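Local coordinates for 3-oxosteroid 1-dehydrogenase (Sterolibacterium denitrificans, PDB 7P18), which probably catalyses, as an FAD-bound flavoenzyme, the 1,2-desaturation of 3-oxosteroids to 3-oxo-Delta(1)-steroids, at residues M317-W322 / F366-Y371; P116-H121 / S361-F366; G497-L502 / S528-G533; P324-P329 / M489-G494. All coordinates share one frame; numbering follows the deposited sequence.

Interaction 1: M317-W322 / F366-Y371; sequences MDWAWW and FGAAMY
Trp322 presents one face of its indole to Tyr371, whose CE2 stands 3.7 Å above the ring plane, offset toward the rim; over the opposite face, also toward the rim, lies the carbonyl oxygen Ala320 O. The tyrosine comes in by one corner of its ring, with CE2 nearest to CH2 and CZ3 of the indole. The two side chains cross at about a right angle, and with planes at 48° and centroids 5.0 Å apart the six-membered ring of Trp322 and the Tyr371 ring form an oblique pair. Trp319 has Asp318 OD1 at its edge, in plane, and reaches the helix with CH2, 4.3 Å from Ala368 CB.

Strand 320-322 runs across helix segment 366-371, part of helix 363-377, at 97°. The closest backbone approach is at Gly367, where Trp322 CB comes within 3.5 Å of Gly367 CA; a beta carbon on this glycine would clash with it. Chi1 of -49° sets Trp322 CG beside its own backbone N, 3.8 Å from Gly367 CA; farther out the ring meets Ala368, with CD1 3.6 Å from Ala368 N, and then Tyr371.

No hydrogen bond joins the two segments. The contact is therefore one of shape and dispersion, and the tyrosine's polar end is satisfied elsewhere: Tyr371 OH is hydrogen-bonded to Pro287 O, which is likely to limit how its ring can shift over the indole.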
# COMPACT_ATOMS: atom_id res chain seq x y z
N MET A 317 9.90 -8.99 -11.82
CA MET A 317 9.43 -7.79 -12.57
C MET A 317 8.02 -8.05 -13.14
O MET A 317 7.36 -7.07 -13.51
CB MET A 317 10.42 -7.44 -13.66
CG MET A 317 11.73 -6.90 -13.11
SD MET A 317 11.61 -5.33 -12.38
CE MET A 317 11.56 -4.28 -13.84
N ASP A 318 7.59 -9.29 -13.18
CA ASP A 318 6.25 -9.67 -13.70
C ASP A 318 5.17 -9.51 -12.62
O ASP A 318 3.98 -9.69 -12.97
CB ASP A 318 6.30 -11.06 -14.35
CG ASP A 318 6.75 -12.19 -13.44
OD1 ASP A 318 7.54 -11.96 -12.55
OD2 ASP A 318 6.26 -13.28 -13.61
N TRP A 319 5.53 -9.13 -11.38
CA TRP A 319 4.56 -9.01 -10.26
C TRP A 319 4.31 -7.54 -9.91
O TRP A 319 5.25 -6.72 -9.87
CB TRP A 319 5.05 -9.80 -9.03
CG TRP A 319 4.65 -11.24 -9.13
CD1 TRP A 319 5.18 -12.17 -9.96
CD2 TRP A 319 3.52 -11.87 -8.51
NE1 TRP A 319 4.52 -13.35 -9.85
CE2 TRP A 319 3.51 -13.21 -8.96
CE3 TRP A 319 2.58 -11.47 -7.56
CZ2 TRP A 319 2.57 -14.14 -8.53
CZ3 TRP A 319 1.65 -12.40 -7.13
CH2 TRP A 319 1.64 -13.70 -7.60
N ALA A 320 3.05 -7.22 -9.58
CA ALA A 320 2.69 -5.93 -8.99
C ALA A 320 2.00 -6.21 -7.65
O ALA A 320 1.51 -7.36 -7.43
CB ALA A 320 1.81 -5.10 -9.92
N TRP A 321 1.92 -5.19 -6.84
CA TRP A 321 1.12 -5.23 -5.60
C TRP A 321 -0.34 -5.02 -6.02
O TRP A 321 -0.84 -3.89 -5.91
CB TRP A 321 1.61 -4.20 -4.60
CG TRP A 321 3.04 -4.30 -4.12
CD1 TRP A 321 4.04 -3.42 -4.37
CD2 TRP A 321 3.57 -5.20 -3.13
NE1 TRP A 321 5.17 -3.73 -3.64
CE2 TRP A 321 4.91 -4.85 -2.91
CE3 TRP A 321 3.06 -6.31 -2.48
CZ2 TRP A 321 5.71 -5.52 -1.98
CZ3 TRP A 321 3.84 -6.99 -1.58
CH2 TRP A 321 5.16 -6.59 -1.34
N TRP A 322 -0.98 -6.06 -6.53
CA TRP A 322 -2.35 -5.93 -7.12
C TRP A 322 -3.32 -5.42 -6.05
O TRP A 322 -3.18 -5.74 -4.83
CB TRP A 322 -2.87 -7.24 -7.73
CG TRP A 322 -1.93 -7.94 -8.64
CD1 TRP A 322 -1.36 -9.16 -8.45
CD2 TRP A 322 -1.47 -7.47 -9.94
NE1 TRP A 322 -0.57 -9.47 -9.53
CE2 TRP A 322 -0.58 -8.43 -10.43
CE3 TRP A 322 -1.69 -6.31 -10.69
CZ2 TRP A 322 0.05 -8.31 -11.67
CZ3 TRP A 322 -1.02 -6.15 -11.89
CH2 TRP A 322 -0.18 -7.16 -12.38
N PHE A 366 -6.14 -11.64 -4.84
CA PHE A 366 -7.36 -11.28 -5.61
C PHE A 366 -6.95 -10.85 -7.04
O PHE A 366 -7.49 -11.39 -8.00
CB PHE A 366 -8.14 -10.22 -4.84
CG PHE A 366 -9.49 -9.92 -5.43
CD1 PHE A 366 -9.57 -9.16 -6.59
CD2 PHE A 366 -10.67 -10.30 -4.79
CE1 PHE A 366 -10.79 -8.86 -7.15
CE2 PHE A 366 -11.90 -9.97 -5.33
CZ PHE A 366 -11.95 -9.23 -6.51
N GLY A 367 -6.03 -9.88 -7.18
CA GLY A 367 -5.46 -9.46 -8.48
C GLY A 367 -4.92 -10.65 -9.26
O GLY A 367 -5.28 -10.82 -10.46
N ALA A 368 -4.11 -11.50 -8.63
CA ALA A 368 -3.53 -12.67 -9.30
C ALA A 368 -4.63 -13.58 -9.82
O ALA A 368 -4.49 -14.10 -10.93
CB ALA A 368 -2.60 -13.42 -8.38
N ALA A 369 -5.72 -13.74 -9.07
CA ALA A 369 -6.83 -14.63 -9.44
C ALA A 369 -7.59 -14.02 -10.62
O ALA A 369 -8.14 -14.82 -11.39
CB ALA A 369 -7.76 -14.87 -8.26
N MET A 370 -7.68 -12.70 -10.72
CA MET A 370 -8.34 -12.04 -11.90
C MET A 370 -7.58 -12.45 -13.17
O MET A 370 -8.21 -12.91 -14.14
CB MET A 370 -8.36 -10.52 -11.76
CG MET A 370 -9.28 -10.00 -10.66
SD MET A 370 -9.17 -8.28 -10.41
CE MET A 370 -9.81 -7.61 -11.94
N TYR A 371 -6.25 -12.38 -13.14
CA TYR A 371 -5.40 -12.78 -14.30
C TYR A 371 -5.55 -14.27 -14.54
O TYR A 371 -5.65 -14.71 -15.71
CB TYR A 371 -3.96 -12.32 -14.13
CG TYR A 371 -3.72 -10.87 -14.45
CD1 TYR A 371 -3.74 -10.40 -15.76
CD2 TYR A 371 -3.56 -9.93 -13.45
CE1 TYR A 371 -3.53 -9.07 -16.05
CE2 TYR A 371 -3.33 -8.60 -13.72
CZ TYR A 371 -3.36 -8.15 -15.03
OH TYR A 371 -3.13 -6.85 -15.27

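Interaction 2: P116-H121 / S361-F366; sequences PDYYQH and SPYLEF. With ANB (androsta-1,4-diene-3,17-dione), chain D.
Tyr118 and Tyr119, in the loop between strands 109-111 and 131-138, meet the first turn of helix 363-377 beside the bound steroid, so this contact builds part of the active-site pocket. Ser361 takes no part across the contact; its OG donates to Pro362 O, an oxygen that also accepts the helical bond from Phe366 N. Pro362, at the N-cap position, packs its ring against Tyr118, with CB 3.8 Å from Tyr118 CD2, and the two side chains slide past each other in opposite directions.

Tyr363 comes next and is one of the residues lining the steroid pocket. Its OH, near the plane of the Tyr118 ring at the edge, is hydrogen-bonded to Tyr118 OH at 2.9 Å. On the ligand side Tyr363 OH is modelled 2.6 Å from C2 of androstadienedione, a separation too short to be read literally. Lying by C2 of the bound product, this tyrosine is probably the base that takes the C2 proton, as in related dehydrogenases, with Tyr118 next in a possible relay. Tyr536 OH and Gly540 N are hydrogen-bonded to the steroid.

Two residues on, Glu365 meets Tyr119 tip to tip, its chain bent at chi2 and its carboxylate turned 82° from the ring. Tyr119 OH also pairs with Tyr536 N. A phenylalanine in place of Tyr119 would probably leave Glu365 OE2 without its donor and Tyr536 N without this partner. Tyr119 OH donates to Glu365 OE2 over 2.6 Å, on the syn side and 26° out of the carboxylate plane.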
# COMPACT_ATOMS: atom_id res chain seq x y z
N PRO A 116 -5.31 -9.60 11.85
CA PRO A 116 -4.62 -10.87 11.63
C PRO A 116 -3.65 -10.83 10.45
O PRO A 116 -3.88 -10.08 9.51
CB PRO A 116 -5.74 -11.87 11.31
CG PRO A 116 -6.99 -11.13 11.72
CD PRO A 116 -6.71 -9.69 11.46
N ASP A 117 -2.58 -11.63 10.56
CA ASP A 117 -1.71 -11.92 9.39
C ASP A 117 -2.58 -12.44 8.23
O ASP A 117 -3.63 -13.07 8.46
CB ASP A 117 -0.63 -12.92 9.76
CG ASP A 117 0.44 -12.35 10.68
OD1 ASP A 117 0.50 -11.10 10.83
OD2 ASP A 117 1.18 -13.16 11.23
N TYR A 118 -2.15 -12.22 6.99
CA TYR A 118 -3.02 -12.52 5.81
C TYR A 118 -3.14 -14.01 5.52
O TYR A 118 -4.04 -14.38 4.77
CB TYR A 118 -2.52 -11.71 4.61
CG TYR A 118 -2.89 -10.25 4.65
CD1 TYR A 118 -3.42 -9.62 5.78
CD2 TYR A 118 -2.68 -9.46 3.53
CE1 TYR A 118 -3.72 -8.27 5.79
CE2 TYR A 118 -3.00 -8.12 3.52
CZ TYR A 118 -3.54 -7.52 4.64
OH TYR A 118 -3.81 -6.18 4.58
N TYR A 119 -2.19 -14.85 5.94
CA TYR A 119 -2.15 -16.27 5.55
C TYR A 119 -2.30 -17.13 6.81
O TYR A 119 -1.31 -17.66 7.34
CB TYR A 119 -0.86 -16.62 4.81
CG TYR A 119 -0.54 -15.79 3.60
CD1 TYR A 119 -1.42 -15.66 2.53
CD2 TYR A 119 0.68 -15.15 3.50
CE1 TYR A 119 -1.09 -14.88 1.42
CE2 TYR A 119 1.02 -14.39 2.39
CZ TYR A 119 0.15 -14.29 1.33
OH TYR A 119 0.53 -13.54 0.25
N GLN A 120 -3.53 -17.22 7.34
CA GLN A 120 -3.76 -17.90 8.63
C GLN A 120 -3.47 -19.41 8.46
O GLN A 120 -3.21 -20.07 9.48
CB GLN A 120 -5.18 -17.66 9.11
CG GLN A 120 -5.40 -16.23 9.60
CD GLN A 120 -4.58 -15.88 10.81
OE1 GLN A 120 -4.62 -16.59 11.80
NE2 GLN A 120 -3.80 -14.80 10.72
N HIS A 121 -3.53 -19.93 7.24
CA HIS A 121 -3.26 -21.37 6.97
C HIS A 121 -1.75 -21.68 6.99
O HIS A 121 -1.43 -22.86 6.92
CB HIS A 121 -3.86 -21.76 5.65
CG HIS A 121 -3.33 -20.94 4.51
ND1 HIS A 121 -3.90 -19.70 4.17
CD2 HIS A 121 -2.28 -21.12 3.68
CE1 HIS A 121 -3.24 -19.21 3.13
NE2 HIS A 121 -2.23 -20.03 2.83
N SER A 361 -10.53 -12.51 -0.20
CA SER A 361 -9.08 -12.79 -0.45
C SER A 361 -8.28 -11.52 -0.13
O SER A 361 -8.67 -10.41 -0.47
CB SER A 361 -8.83 -13.24 -1.86
OG SER A 361 -7.43 -13.24 -2.16
N PRO A 362 -7.07 -11.64 0.46
CA PRO A 362 -6.13 -10.53 0.43
C PRO A 362 -6.02 -9.99 -1.01
O PRO A 362 -6.12 -10.78 -1.95
CB PRO A 362 -4.79 -11.16 0.88
CG PRO A 362 -5.25 -12.33 1.75
CD PRO A 362 -6.50 -12.86 1.06
N TYR A 363 -5.81 -8.67 -1.13
CA TYR A 363 -5.86 -7.96 -2.44
C TYR A 363 -4.79 -8.49 -3.40
O TYR A 363 -5.08 -8.55 -4.62
CB TYR A 363 -5.77 -6.45 -2.28
CG TYR A 363 -4.99 -5.96 -1.08
CD1 TYR A 363 -5.58 -5.97 0.17
CD2 TYR A 363 -3.72 -5.44 -1.19
CE1 TYR A 363 -4.91 -5.49 1.29
CE2 TYR A 363 -3.03 -4.98 -0.07
CZ TYR A 363 -3.62 -5.03 1.18
OH TYR A 363 -2.97 -4.61 2.32
N LEU A 364 -3.59 -8.86 -2.94
CA LEU A 364 -2.55 -9.39 -3.87
C LEU A 364 -3.06 -10.63 -4.58
O LEU A 364 -3.00 -10.69 -5.84
CB LEU A 364 -1.27 -9.69 -3.09
CG LEU A 364 -0.13 -10.27 -3.93
CD1 LEU A 364 0.43 -9.26 -4.89
CD2 LEU A 364 0.99 -10.78 -3.03
N GLU A 365 -3.58 -11.59 -3.84
CA GLU A 365 -4.06 -12.87 -4.39
C GLU A 365 -5.32 -12.63 -5.22
O GLU A 365 -5.51 -13.37 -6.19
CB GLU A 365 -4.28 -13.88 -3.27
CG GLU A 365 -2.96 -14.54 -2.84
CD GLU A 365 -2.09 -13.71 -1.94
OE1 GLU A 365 -2.65 -12.81 -1.29
OE2 GLU A 365 -0.84 -13.97 -1.90
N PHE A 366 -6.14 -11.64 -4.84
CA PHE A 366 -7.36 -11.28 -5.61
C PHE A 366 -6.95 -10.85 -7.04
O PHE A 366 -7.49 -11.39 -8.00
CB PHE A 366 -8.14 -10.22 -4.84
CG PHE A 366 -9.49 -9.92 -5.43
CD1 PHE A 366 -9.57 -9.16 -6.59
CD2 PHE A 366 -10.67 -10.30 -4.79
CE1 PHE A 366 -10.79 -8.86 -7.15
CE2 PHE A 366 -11.90 -9.97 -5.33
CZ PHE A 366 -11.95 -9.23 -6.51
C1 ANB D . -3.68 -1.35 2.80
C10 ANB D . -4.41 -1.29 4.11
C11 ANB D . -6.01 0.56 3.18
C12 ANB D . -6.87 1.79 3.47
C13 ANB D . -7.65 1.61 4.76
C14 ANB D . -6.64 1.40 5.89
C15 ANB D . -7.47 1.57 7.17
C16 ANB D . -8.47 2.68 6.81
C17 ANB D . -8.42 2.80 5.30
C18 ANB D . -8.71 0.48 4.65
C19 ANB D . -5.46 -2.43 4.08
C2 ANB D . -2.55 -2.04 2.61
C3 ANB D . -1.77 -2.54 3.74
C4 ANB D . -2.22 -2.04 5.04
C5 ANB D . -3.45 -1.54 5.25
C6 ANB D . -3.95 -1.29 6.64
C7 ANB D . -4.71 0.02 6.79
C8 ANB D . -5.78 0.14 5.71
C9 ANB D . -5.09 0.11 4.33
O1 ANB D . -0.79 -3.28 3.60
O2 ANB D . -8.94 3.69 4.65

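Interaction 3: G497-L502 / S528-G533; sequences GTKGGL and SASVMG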
# COMPACT_ATOMS: atom_id res chain seq x y z
N GLY A 497 1.46 -0.14 -6.65
CA GLY A 497 2.89 -0.12 -7.01
C GLY A 497 3.29 -1.43 -7.65
O GLY A 497 2.58 -2.41 -7.48
N THR A 498 4.43 -1.45 -8.36
CA THR A 498 5.06 -2.69 -8.82
C THR A 498 5.83 -3.34 -7.65
O THR A 498 6.21 -2.64 -6.68
CB THR A 498 5.90 -2.38 -10.07
OG1 THR A 498 6.67 -1.22 -9.72
CG2 THR A 498 4.99 -2.11 -11.24
N LYS A 499 6.03 -4.64 -7.73
CA LYS A 499 6.56 -5.50 -6.64
C LYS A 499 8.00 -5.96 -6.93
O LYS A 499 8.74 -6.29 -5.97
CB LYS A 499 5.66 -6.73 -6.54
CG LYS A 499 5.76 -7.57 -5.27
CD LYS A 499 4.94 -8.85 -5.32
CE LYS A 499 4.46 -9.35 -3.97
NZ LYS A 499 5.57 -9.48 -2.98
N GLY A 500 8.38 -6.02 -8.20
CA GLY A 500 9.72 -6.44 -8.64
C GLY A 500 10.61 -5.24 -8.76
O GLY A 500 10.11 -4.15 -8.69
N GLY A 501 11.91 -5.45 -8.94
CA GLY A 501 12.85 -4.34 -9.05
C GLY A 501 14.27 -4.81 -8.92
O GLY A 501 14.52 -6.01 -9.12
N LEU A 502 15.14 -3.89 -8.58
CA LEU A 502 16.58 -4.17 -8.47
C LEU A 502 16.81 -5.21 -7.37
O LEU A 502 16.24 -5.08 -6.28
CB LEU A 502 17.31 -2.87 -8.16
CG LEU A 502 17.14 -1.74 -9.17
CD1 LEU A 502 18.00 -0.56 -8.79
CD2 LEU A 502 17.46 -2.21 -10.58
N SER A 528 13.05 -1.78 -5.37
CA SER A 528 13.79 -3.04 -5.18
C SER A 528 12.85 -4.22 -5.39
O SER A 528 11.64 -4.11 -5.17
CB SER A 528 14.47 -3.07 -3.79
OG SER A 528 13.53 -3.33 -2.76
N ALA A 529 13.39 -5.35 -5.77
CA ALA A 529 12.68 -6.64 -5.75
C ALA A 529 12.27 -6.97 -4.31
O ALA A 529 13.13 -6.93 -3.40
CB ALA A 529 13.53 -7.72 -6.34
N SER A 530 10.99 -7.30 -4.12
CA SER A 530 10.31 -7.50 -2.82
C SER A 530 10.97 -8.62 -2.02
O SER A 530 11.08 -9.78 -2.52
CB SER A 530 8.86 -7.83 -3.02
OG SER A 530 8.24 -8.06 -1.77
N VAL A 531 11.27 -8.32 -0.75
CA VAL A 531 11.78 -9.35 0.21
C VAL A 531 10.68 -10.36 0.46
O VAL A 531 10.95 -11.43 1.00
CB VAL A 531 12.27 -8.68 1.52
CG1 VAL A 531 11.10 -8.14 2.35
CG2 VAL A 531 13.15 -9.65 2.31
N MET A 532 9.43 -10.03 0.09
CA MET A 532 8.26 -10.88 0.34
C MET A 532 7.98 -11.78 -0.87
O MET A 532 6.97 -12.52 -0.85
CB MET A 532 7.06 -10.02 0.73
CG MET A 532 7.31 -9.19 1.99
SD MET A 532 7.73 -10.29 3.41
CE MET A 532 7.98 -9.03 4.66
N GLY A 533 8.87 -11.81 -1.85
CA GLY A 533 8.72 -12.73 -3.00
C GLY A 533 7.45 -12.44 -3.79
O GLY A 533 7.21 -11.29 -4.16
O HOH W 1 9.28 -4.27 -3.71
O HOH W 2 15.88 -6.45 -3.79
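Leu502 and Ser528 form a single beta bridge, through which the end of strand 486-502 meets the loop that runs on to helix 543-559. Beyond the bridge, this loop folds into a type I turn from Ser530 to Gly533, with an ST turn at Ser530.

Two backbone hydrogen bonds cross the contact: Ala529 N to Leu502 O at 2.9 Å, and Ser530 N to Lys499 O at 3.1 Å. Between them the chains run so close that a beta carbon on Gly501 would clash with Ser528 C.

The charged contact belongs to Lys499. Its CG is anti to the backbone N (chi1 -164°), and a bend at chi4 swings NZ over to Gly533 O, 2.7 Å away and above that carbonyl's plane. A weak bond joins NZ to Ser530 OG at 3.3 Å, and Ala535 O, just beyond the segment, is a further acceptor. An alanine here would probably leave Gly533 O and Ala535 O without their lysine donor and open a gap beside the turn.

Water adds a third kind of link. One molecule donates to Leu502 O, with 2.9 Å between the water oxygen and Leu502 O, and to Ala529 O, which also accepts from Arg86 NH2.

Within the turn itself, Ser530 OG accepts from Met532 N at 3.0 Å, with an N-H...O angle of 148°.

Interaction 4: P324-P329 / M489-G494; sequences PSIHVP and MRVDAG
Ser325 and Asp492 clasp each other through both backbone bonds of an antiparallel hydrogen-bonded pair: Ser325 N to Asp492 O at 3.0 Å and the straighter Asp492 N to Ser325 O at 2.8 Å. Next to them Pro324 and Ala493 make a non-hydrogen-bonded pair, and Pro324 CA adds a CA-H...O contact to Asp492 O at 3.3 Å. This end is tight. Ser325 OG, set between its backbone N and carbonyl carbon (chi1 73°), lies 3.6 Å from Gly494 CA, where a beta carbon would clash with it. That hydroxyl is hydrogen-bonded to Trp292 O and to Gln334 NE2, and Gln334 also binds Asp492 OD2 on the same face.

With strand directions at 125°, the two chains part further along, and contact passes to side chains. Ile326 CD1 rests 3.2 Å from Arg490 O, while its CG2 meets Met489 CE at 4.1 Å, the two side chains crossing at about a right angle.

The loose side is at His327 and Arg490, both partly exposed. They lie side by side and point the same way, ring and guanidinium 71° apart, with His327 CB 3.8 Å from Arg490 NH2. Here water takes over from direct bonds: one molecule, in the guanidinium plane at its edge, accepts from His327 N and Arg490 NE, and a second accepts from Arg490 NH2 close to His327 O.

Strand 335-336 pairs with 320-326 and strand 383-387 with 486-502, while Tyr363 and Phe366 of helix 363-377 pack on Pro324, and Met370 and Tyr371 of the same helix on Ala493.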
# COMPACT_ATOMS: atom_id res chain seq x y z
N PRO A 324 -7.88 -4.78 -6.44
CA PRO A 324 -9.06 -4.45 -7.24
C PRO A 324 -9.28 -2.94 -7.09
O PRO A 324 -9.23 -2.44 -6.01
CB PRO A 324 -10.21 -5.28 -6.64
CG PRO A 324 -9.73 -5.66 -5.26
CD PRO A 324 -8.20 -5.73 -5.37
N SER A 325 -9.53 -2.23 -8.20
CA SER A 325 -9.63 -0.75 -8.15
C SER A 325 -10.83 -0.25 -8.97
O SER A 325 -11.27 -0.97 -9.90
CB SER A 325 -8.36 -0.05 -8.59
OG SER A 325 -8.23 -0.16 -10.00
N ILE A 326 -11.27 0.95 -8.63
CA ILE A 326 -12.53 1.60 -9.14
C ILE A 326 -12.18 2.97 -9.74
O ILE A 326 -11.62 3.85 -9.02
CB ILE A 326 -13.55 1.78 -8.00
CG1 ILE A 326 -13.90 0.47 -7.30
CG2 ILE A 326 -14.80 2.52 -8.48
CD1 ILE A 326 -14.49 -0.57 -8.19
N HIS A 327 -12.65 3.18 -10.96
CA HIS A 327 -12.53 4.47 -11.67
C HIS A 327 -13.49 5.45 -10.99
O HIS A 327 -14.68 5.07 -10.77
CB HIS A 327 -12.85 4.31 -13.15
CG HIS A 327 -13.09 5.61 -13.82
ND1 HIS A 327 -12.08 6.50 -14.10
CD2 HIS A 327 -14.24 6.19 -14.22
CE1 HIS A 327 -12.61 7.58 -14.63
NE2 HIS A 327 -13.93 7.42 -14.72
N VAL A 328 -12.98 6.60 -10.63
CA VAL A 328 -13.78 7.76 -10.17
C VAL A 328 -13.57 8.92 -11.13
O VAL A 328 -12.45 9.44 -11.24
CB VAL A 328 -13.43 8.17 -8.75
CG1 VAL A 328 -14.30 9.33 -8.28
CG2 VAL A 328 -13.58 6.97 -7.82
N PRO A 329 -14.64 9.42 -11.78
CA PRO A 329 -14.50 10.57 -12.69
C PRO A 329 -13.78 11.75 -12.02
O PRO A 329 -14.04 12.08 -10.90
CB PRO A 329 -15.94 10.92 -13.09
CG PRO A 329 -16.69 9.59 -12.90
CD PRO A 329 -16.02 8.92 -11.71
N MET A 489 -20.37 -2.75 -9.80
CA MET A 489 -19.17 -1.89 -9.90
C MET A 489 -18.10 -2.68 -10.68
O MET A 489 -18.08 -3.93 -10.65
CB MET A 489 -18.69 -1.47 -8.51
CG MET A 489 -19.72 -0.57 -7.83
SD MET A 489 -19.27 -0.13 -6.14
CE MET A 489 -18.01 1.12 -6.42
N ARG A 490 -17.37 -1.94 -11.49
CA ARG A 490 -16.31 -2.49 -12.36
C ARG A 490 -15.01 -2.54 -11.56
O ARG A 490 -14.48 -1.48 -11.21
CB ARG A 490 -16.15 -1.61 -13.60
CG ARG A 490 -15.04 -2.08 -14.53
CD ARG A 490 -14.72 -1.07 -15.64
NE ARG A 490 -14.79 0.30 -15.17
CZ ARG A 490 -15.46 1.29 -15.76
NH1 ARG A 490 -15.95 1.14 -16.99
NH2 ARG A 490 -15.57 2.46 -15.14
N VAL A 491 -14.53 -3.74 -11.32
CA VAL A 491 -13.27 -3.98 -10.57
C VAL A 491 -12.13 -4.19 -11.58
O VAL A 491 -12.03 -5.25 -12.24
CB VAL A 491 -13.47 -5.15 -9.60
CG1 VAL A 491 -12.19 -5.42 -8.90
CG2 VAL A 491 -14.52 -4.82 -8.54
N ASP A 492 -11.26 -3.20 -11.66
CA ASP A 492 -10.07 -3.27 -12.53
C ASP A 492 -8.94 -4.01 -11.81
O ASP A 492 -8.91 -4.01 -10.54
CB ASP A 492 -9.64 -1.86 -12.93
CG ASP A 492 -10.51 -1.27 -14.04
OD1 ASP A 492 -10.76 -2.00 -14.99
OD2 ASP A 492 -10.92 -0.09 -13.89
N ALA A 493 -8.02 -4.62 -12.55
CA ALA A 493 -6.79 -5.22 -11.95
C ALA A 493 -5.84 -4.08 -11.63
O ALA A 493 -4.91 -3.85 -12.45
CB ALA A 493 -6.18 -6.23 -12.90
N GLY A 494 -6.12 -3.34 -10.56
CA GLY A 494 -5.31 -2.22 -10.08
C GLY A 494 -4.06 -2.67 -9.33
O GLY A 494 -3.78 -3.86 -9.27
O HOH W 3 -13.34 0.63 -12.53
O HOH W 4 -15.83 2.94 -12.03

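Following the chain, the loop at 116-121 waits longest for its partner: interaction 2 closes 240 residues later at 361-366. Before that, 317-322 and 324-329 have passed along one strand. The first is met in interaction 1 by 366-371, which shares Phe366 with interaction 2; the second waits for 489-494 in interaction 4. Interactions 1, 2 and 4 therefore cross one another in sequence, and helix 363-377 lies among all three, with Phe366 CE1 3.7 Å from Pro324 CB. Interaction 3 follows in series, closing a short loop. It uses the far end of strand 486-502, whose Gly497 and Lys499 bond to the backbone of Trp321 and Trp319, and ties that sheet to the chain leading to helix 543-559.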